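Side-chain contacts in packaging protein UL32 (Human herpesvirus 8 type M, PDB 6XF9), which probably directs newly made capsids to nuclear replication compartments for cleavage and packaging of viral DNA, and binds zinc and assembles as a pentameric ring: residues H87-T92 with D230-S235; L146-L151 with D414-Q419. All coordinates share one frame; numbering follows the deposited sequence.

Contact 1 of 2, residues H87-T92 with D230-S235; sequences HCWTST and DIWSTS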
loop_
_atom_site.group_PDB
_atom_site.type_symbol
_atom_site.label_atom_id
_atom_site.label_comp_id
_atom_site.label_asym_id
_atom_site.label_seq_id
_atom_site.Cartn_x
_atom_site.Cartn_y
_atom_site.Cartn_z
ATOM N N HIS D 87 -17.327 -36.317 -1.177
ATOM C CA HIS D 87 -17.253 -35.909 0.260
ATOM C C HIS D 87 -18.701 -35.488 0.904
ATOM O O HIS D 87 -19.403 -34.470 0.667
ATOM C CB HIS D 87 -16.602 -34.568 0.341
ATOM C CG HIS D 87 -15.130 -34.563 0.497
ATOM N ND1 HIS D 87 -14.277 -34.422 -0.576
ATOM C CD2 HIS D 87 -14.359 -34.538 1.601
ATOM C CE1 HIS D 87 -13.036 -34.381 -0.142
ATOM N NE2 HIS D 87 -13.058 -34.457 1.174
ATOM N N CYS D 88 -19.202 -36.384 1.696
ATOM C CA CYS D 88 -20.532 -36.086 2.217
ATOM C C CYS D 88 -20.815 -36.965 3.424
ATOM O O CYS D 88 -19.938 -37.695 3.899
ATOM C CB CYS D 88 -21.582 -36.246 1.124
ATOM S SG CYS D 88 -21.473 -37.791 0.253
ATOM N N TRP D 89 -22.043 -36.875 3.946
ATOM C CA TRP D 89 -22.402 -37.729 5.072
ATOM C C TRP D 89 -22.438 -39.197 4.651
ATOM O O TRP D 89 -21.788 -40.037 5.283
ATOM C CB TRP D 89 -23.753 -37.309 5.669
ATOM C CG TRP D 89 -24.191 -38.261 6.726
ATOM C CD1 TRP D 89 -23.816 -38.270 8.026
ATOM C CD2 TRP D 89 -25.031 -39.406 6.539
ATOM N NE1 TRP D 89 -24.398 -39.335 8.679
ATOM C CE2 TRP D 89 -25.155 -40.041 7.780
ATOM C CE3 TRP D 89 -25.709 -39.940 5.443
ATOM C CZ2 TRP D 89 -25.913 -41.185 7.951
ATOM C CZ3 TRP D 89 -26.468 -41.075 5.619
ATOM C CH2 TRP D 89 -26.555 -41.689 6.856
ATOM N N THR D 90 -23.109 -39.489 3.544
ATOM C CA THR D 90 -23.286 -40.871 3.114
ATOM C C THR D 90 -21.967 -41.592 2.892
ATOM O O THR D 90 -21.838 -42.768 3.233
ATOM C CB THR D 90 -24.123 -40.953 1.823
ATOM O OG1 THR D 90 -25.413 -40.371 2.049
ATOM C CG2 THR D 90 -24.294 -42.402 1.390
ATOM N N SER D 91 -20.989 -40.904 2.322
ATOM C CA SER D 91 -19.694 -41.541 2.085
ATOM C C SER D 91 -18.977 -41.820 3.393
ATOM O O SER D 91 -18.211 -42.786 3.474
ATOM C CB SER D 91 -18.808 -40.696 1.178
ATOM O OG SER D 91 -19.512 -40.291 0.014
ATOM N N THR D 92 -19.195 -40.989 4.421
ATOM C CA THR D 92 -18.608 -41.270 5.730
ATOM C C THR D 92 -19.307 -42.437 6.410
ATOM O O THR D 92 -18.649 -43.308 6.994
ATOM C CB THR D 92 -18.682 -40.023 6.604
ATOM O OG1 THR D 92 -18.025 -38.955 5.919
ATOM C CG2 THR D 92 -18.033 -40.256 7.976
ATOM N N ASP D 230 -34.078 -41.692 6.419
ATOM C CA ASP D 230 -34.477 -42.101 7.763
ATOM C C ASP D 230 -33.666 -41.371 8.826
ATOM O O ASP D 230 -34.223 -40.707 9.704
ATOM C CB ASP D 230 -34.318 -43.613 7.915
ATOM C CG ASP D 230 -34.655 -44.103 9.328
ATOM O OD1 ASP D 230 -35.256 -43.334 10.120
ATOM O OD2 ASP D 230 -34.326 -45.273 9.650
ATOM N N ILE D 231 -32.339 -41.503 8.764
ATOM C CA ILE D 231 -31.465 -40.973 9.809
ATOM C C ILE D 231 -31.598 -39.466 9.922
ATOM O O ILE D 231 -31.595 -38.917 11.029
ATOM C CB ILE D 231 -30.012 -41.395 9.545
ATOM C CG1 ILE D 231 -29.846 -42.884 9.821
ATOM C CG2 ILE D 231 -29.032 -40.550 10.354
ATOM C CD1 ILE D 231 -28.727 -43.501 9.055
ATOM N N TRP D 232 -31.698 -38.764 8.786
ATOM C CA TRP D 232 -31.686 -37.302 8.847
ATOM C C TRP D 232 -33.041 -36.720 9.211
ATOM O O TRP D 232 -33.097 -35.642 9.805
ATOM C CB TRP D 232 -31.186 -36.714 7.524
ATOM C CG TRP D 232 -29.707 -36.791 7.453
ATOM C CD1 TRP D 232 -28.972 -37.861 7.058
ATOM C CD2 TRP D 232 -28.763 -35.778 7.854
ATOM N NE1 TRP D 232 -27.629 -37.581 7.172
ATOM C CE2 TRP D 232 -27.476 -36.306 7.656
ATOM C CE3 TRP D 232 -28.887 -34.475 8.357
ATOM C CZ2 TRP D 232 -26.319 -35.579 7.928
ATOM C CZ3 TRP D 232 -27.733 -33.752 8.635
ATOM C CH2 TRP D 232 -26.465 -34.308 8.419
ATOM N N SER D 233 -34.138 -37.420 8.929
ATOM C CA SER D 233 -35.421 -36.900 9.391
ATOM C C SER D 233 -35.648 -37.197 10.864
ATOM O O SER D 233 -36.274 -36.391 11.563
ATOM C CB SER D 233 -36.570 -37.484 8.577
ATOM O OG SER D 233 -36.463 -38.893 8.543
ATOM N N THR D 234 -35.117 -38.313 11.375
ATOM C CA THR D 234 -35.332 -38.581 12.789
ATOM C C THR D 234 -34.443 -37.711 13.664
ATOM O O THR D 234 -34.781 -37.491 14.827
ATOM C CB THR D 234 -35.114 -40.068 13.139
ATOM O OG1 THR D 234 -33.810 -40.516 12.745
ATOM C CG2 THR D 234 -36.147 -40.922 12.375
ATOM N N SER D 235 -33.321 -37.193 13.150
ATOM C CA SER D 235 -32.424 -36.418 14.010
ATOM C C SER D 235 -32.087 -35.027 13.469
ATOM O O SER D 235 -31.110 -34.433 13.927
ATOM C CB SER D 235 -31.130 -37.181 14.283
ATOM O OG SER D 235 -30.417 -37.393 13.087
#

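Contact 2 of 2, residues L146-L151 with D414-Q419; sequences LGISNL and DCEVVQ. With ZN (zinc ion), chain Q.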
loop_
_atom_site.group_PDB
_atom_site.type_symbol
_atom_site.label_atom_id
_atom_site.label_comp_id
_atom_site.label_asym_id
_atom_site.label_seq_id
_atom_site.Cartn_x
_atom_site.Cartn_y
_atom_site.Cartn_z
ATOM N N LEU D 146 6.595 -33.495 2.333
ATOM C CA LEU D 146 6.651 -32.204 3.022
ATOM C C LEU D 146 5.646 -31.214 2.437
ATOM O O LEU D 146 4.838 -30.629 3.168
ATOM C CB LEU D 146 8.067 -31.617 2.987
ATOM C CG LEU D 146 9.041 -32.059 4.099
ATOM C CD1 LEU D 146 10.297 -31.195 4.111
ATOM C CD2 LEU D 146 8.396 -32.076 5.473
ATOM N N GLY D 147 5.659 -31.041 1.121
ATOM C CA GLY D 147 4.670 -30.186 0.479
ATOM C C GLY D 147 3.245 -30.545 0.848
ATOM O O GLY D 147 2.402 -29.662 1.047
ATOM N N ILE D 148 2.933 -31.846 0.876
ATOM C CA ILE D 148 1.580 -32.273 1.223
ATOM C C ILE D 148 1.225 -31.818 2.623
ATOM O O ILE D 148 0.088 -31.401 2.881
ATOM C CB ILE D 148 1.413 -33.798 1.081
ATOM C CG1 ILE D 148 1.391 -34.213 -0.385
ATOM C CG2 ILE D 148 0.097 -34.229 1.698
ATOM C CD1 ILE D 148 1.746 -35.656 -0.625
ATOM N N SER D 149 2.176 -31.901 3.559
ATOM C CA SER D 149 1.864 -31.523 4.935
ATOM C C SER D 149 1.537 -30.031 5.044
ATOM O O SER D 149 0.780 -29.624 5.939
ATOM C CB SER D 149 2.991 -31.935 5.888
ATOM O OG SER D 149 4.053 -31.002 5.934
ATOM N N ASN D 150 2.118 -29.186 4.182
ATOM C CA ASN D 150 1.703 -27.785 4.191
ATOM C C ASN D 150 0.214 -27.676 3.881
ATOM O O ASN D 150 -0.548 -27.070 4.643
ATOM C CB ASN D 150 2.557 -26.951 3.226
ATOM C CG ASN D 150 4.060 -26.891 3.668
ATOM O OD1 ASN D 150 4.386 -26.836 4.875
ATOM N ND2 ASN D 150 4.965 -26.864 2.688
ATOM N N LEU D 151 -0.235 -28.327 2.804
ATOM C CA LEU D 151 -1.644 -28.263 2.431
ATOM C C LEU D 151 -2.534 -28.920 3.471
ATOM O O LEU D 151 -3.641 -28.444 3.733
ATOM C CB LEU D 151 -1.866 -28.897 1.061
ATOM C CG LEU D 151 -1.251 -28.091 -0.080
ATOM C CD1 LEU D 151 -1.528 -28.737 -1.403
ATOM C CD2 LEU D 151 -1.778 -26.686 -0.061
ATOM N N ASP D 414 -8.141 -35.253 -9.540
ATOM C CA ASP D 414 -7.369 -35.345 -8.297
ATOM C C ASP D 414 -6.391 -34.177 -8.252
ATOM O O ASP D 414 -5.443 -34.136 -9.035
ATOM C CB ASP D 414 -6.639 -36.686 -8.181
ATOM C CG ASP D 414 -6.139 -36.953 -6.768
ATOM O OD1 ASP D 414 -5.638 -35.998 -6.118
ATOM O OD2 ASP D 414 -6.288 -38.108 -6.281
ATOM N N CYS D 415 -6.624 -33.232 -7.340
ATOM C CA CYS D 415 -5.749 -32.076 -7.191
ATOM C C CYS D 415 -5.863 -31.577 -5.761
ATOM O O CYS D 415 -6.904 -31.036 -5.387
ATOM C CB CYS D 415 -6.114 -30.981 -8.179
ATOM S SG CYS D 415 -4.924 -29.606 -8.092
ATOM N N GLU D 416 -4.806 -31.761 -4.960
ATOM C CA GLU D 416 -4.878 -31.331 -3.561
ATOM C C GLU D 416 -4.912 -29.811 -3.449
ATOM O O GLU D 416 -5.478 -29.280 -2.487
ATOM C CB GLU D 416 -3.715 -31.916 -2.748
ATOM C CG GLU D 416 -4.014 -32.012 -1.250
ATOM C CD GLU D 416 -3.114 -33.020 -0.499
ATOM O OE1 GLU D 416 -2.110 -33.463 -1.093
ATOM O OE2 GLU D 416 -3.385 -33.345 0.695
ATOM N N VAL D 417 -4.343 -29.097 -4.430
ATOM C CA VAL D 417 -4.429 -27.631 -4.439
ATOM C C VAL D 417 -5.880 -27.194 -4.512
ATOM O O VAL D 417 -6.385 -26.533 -3.605
ATOM C CB VAL D 417 -3.620 -27.036 -5.606
ATOM C CG1 VAL D 417 -3.950 -25.570 -5.775
ATOM C CG2 VAL D 417 -2.139 -27.215 -5.352
ATOM N N VAL D 418 -6.597 -27.626 -5.551
ATOM C CA VAL D 418 -8.013 -27.279 -5.663
ATOM C C VAL D 418 -8.797 -27.822 -4.478
ATOM O O VAL D 418 -9.686 -27.146 -3.944
ATOM C CB VAL D 418 -8.592 -27.790 -6.989
ATOM C CG1 VAL D 418 -10.084 -27.740 -6.933
ATOM C CG2 VAL D 418 -8.112 -26.950 -8.132
ATOM N N GLN D 419 -8.476 -29.036 -4.014
ATOM C CA GLN D 419 -9.167 -29.532 -2.824
ATOM C C GLN D 419 -8.964 -28.573 -1.657
ATOM O O GLN D 419 -9.911 -28.246 -0.934
ATOM C CB GLN D 419 -8.705 -30.946 -2.455
ATOM C CG GLN D 419 -9.589 -31.599 -1.377
ATOM C CD GLN D 419 -8.843 -32.630 -0.492
ATOM O OE1 GLN D 419 -7.613 -32.615 -0.375
ATOM N NE2 GLN D 419 -9.601 -33.522 0.138
HETATM ZN ZN ZN Q . -4.740 -28.869 -10.229
#

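Contact 1 of 2, residues H87-T92 with D230-S235
A T-shaped tryptophan pair, Trp89 with Trp232, joins the first turn of helix 89-106 to the last turns of helix 225-235 in the buried interior of the subunit. Trp232 supplies the edge and Trp89 the face. The planes of the two five-membered rings stand at 89°, with centroids 4.6 Å apart. Trp232 NE1 lies over the centre of the Trp89 ring, and its closest atom there is Trp89 CD2 at 3.2 Å. Farther along the same edge, Trp232 CZ2 stands above the Trp89 plane near its CG, 3.6 Å from that atom. The indole N-H corner is therefore set against a pi face, while the two side chains run past each other in opposite directions. Trp89 reaches across because its CG is anti to the backbone N (chi1 174°), which carries the indole out from the start of its helix. Ile231 meets the same indole at its rim: Ile231 CD1 sits near the ring plane, 3.6 Å from Trp89 CH2, and Ile231 CG2 lies 4.0 Å from Trp89 CZ2. The large ring is thus met on one face by Trp232 and at its six-membered edge by Ile231. Behind Ile231, its carbonyl O accepts a hydrogen bond from Ser235 OG at 2.8 Å. Around the pair, Leu21 of helix 14-22 packs on both Trp89 and Ile231, and the loop residue Pro277 touches both tryptophans. Glu300 of helix 297-304 accepts hydrogen bonds from the backbone N of Trp89 and Thr90, tying the start of helix 89-106 to that neighbouring helix.

Contact 2 of 2, residues L146-L151 with D414-Q419
Apolar contact between Leu151 and the start of helix 416-430 brings helix 145-164 against the segment that carries a zinc ligand. Leu151 CD1 does the touching: it lies 4.1 Å from Glu416 CB and 4.3 Å from Val417 CG2. With CG anti to its carbonyl carbon (chi1 -69°) and an extended chain beyond, Leu151 sends this methyl across to the first turn of the other helix. Leu151 and the stem of Glu416 run antiparallel alongside one another.

Ile148, one turn earlier, makes a different kind of contact, a van der Waals approach of aliphatic branches to a carboxylate. It meets the far end of Glu416 at about a right angle, with Ile148 CG1 and CG2 each 3.6 Å from Glu416 OE1 and Ile148 CG2 also 3.7 Å from Glu416 OE2. The charged partner of that carboxylate is Lys155, further along helix 145-164, which forms a salt bridge with Glu416 OE2 and also a hydrogen bond with Gln419 OE1.

In coordination, Cys415 SG binds the zinc ion at 2.3 Å, and Cys191, Cys192 and His452 complete the site. The same sulfur, at the N-cap position, accepts a weak but nearly straight bond from Val418 N (3.6 Å, N-H...S angle 177°).

On the other helix, Asn150 OD1 accepts from the backbone N of His458 of a neighbouring subunit. The cysteine thus serves metal and helix start together: zinc probably takes up most of the sulfur's negative charge, and the weak N-H...S bond may add a little. Glu416 combines apolar and ionic roles, its stem packed on Leu151 and its carboxylate paired with Lys155, so both kinds of force join helix 145-164 to the zinc-bound segment.

In the fold
Contact 1 is a buried aromatic junction, whereas contact 2 is a nearer-surface aliphatic and ionic contact beside a zinc site; their centres lie about 27 Å apart, on opposite sides of the chain's centre. Their segments alternate along the chain. A touch between His87 CE1 and Gln419 NE2 (3.6 Å) is doubtful, since it rests on one of two modelled conformers of His87. Contact 2 supplies a zinc ligand, Cys415; contact 1 supplies none, Trp89 lying about 12 Å (side chain to ion) from a bound zinc ion and about 9 Å (side chain to side chain) from Cys299, a ligand of a different zinc site. Contact 2 also borders a neighbouring subunit of the pentamer, which contact 1 does not touch.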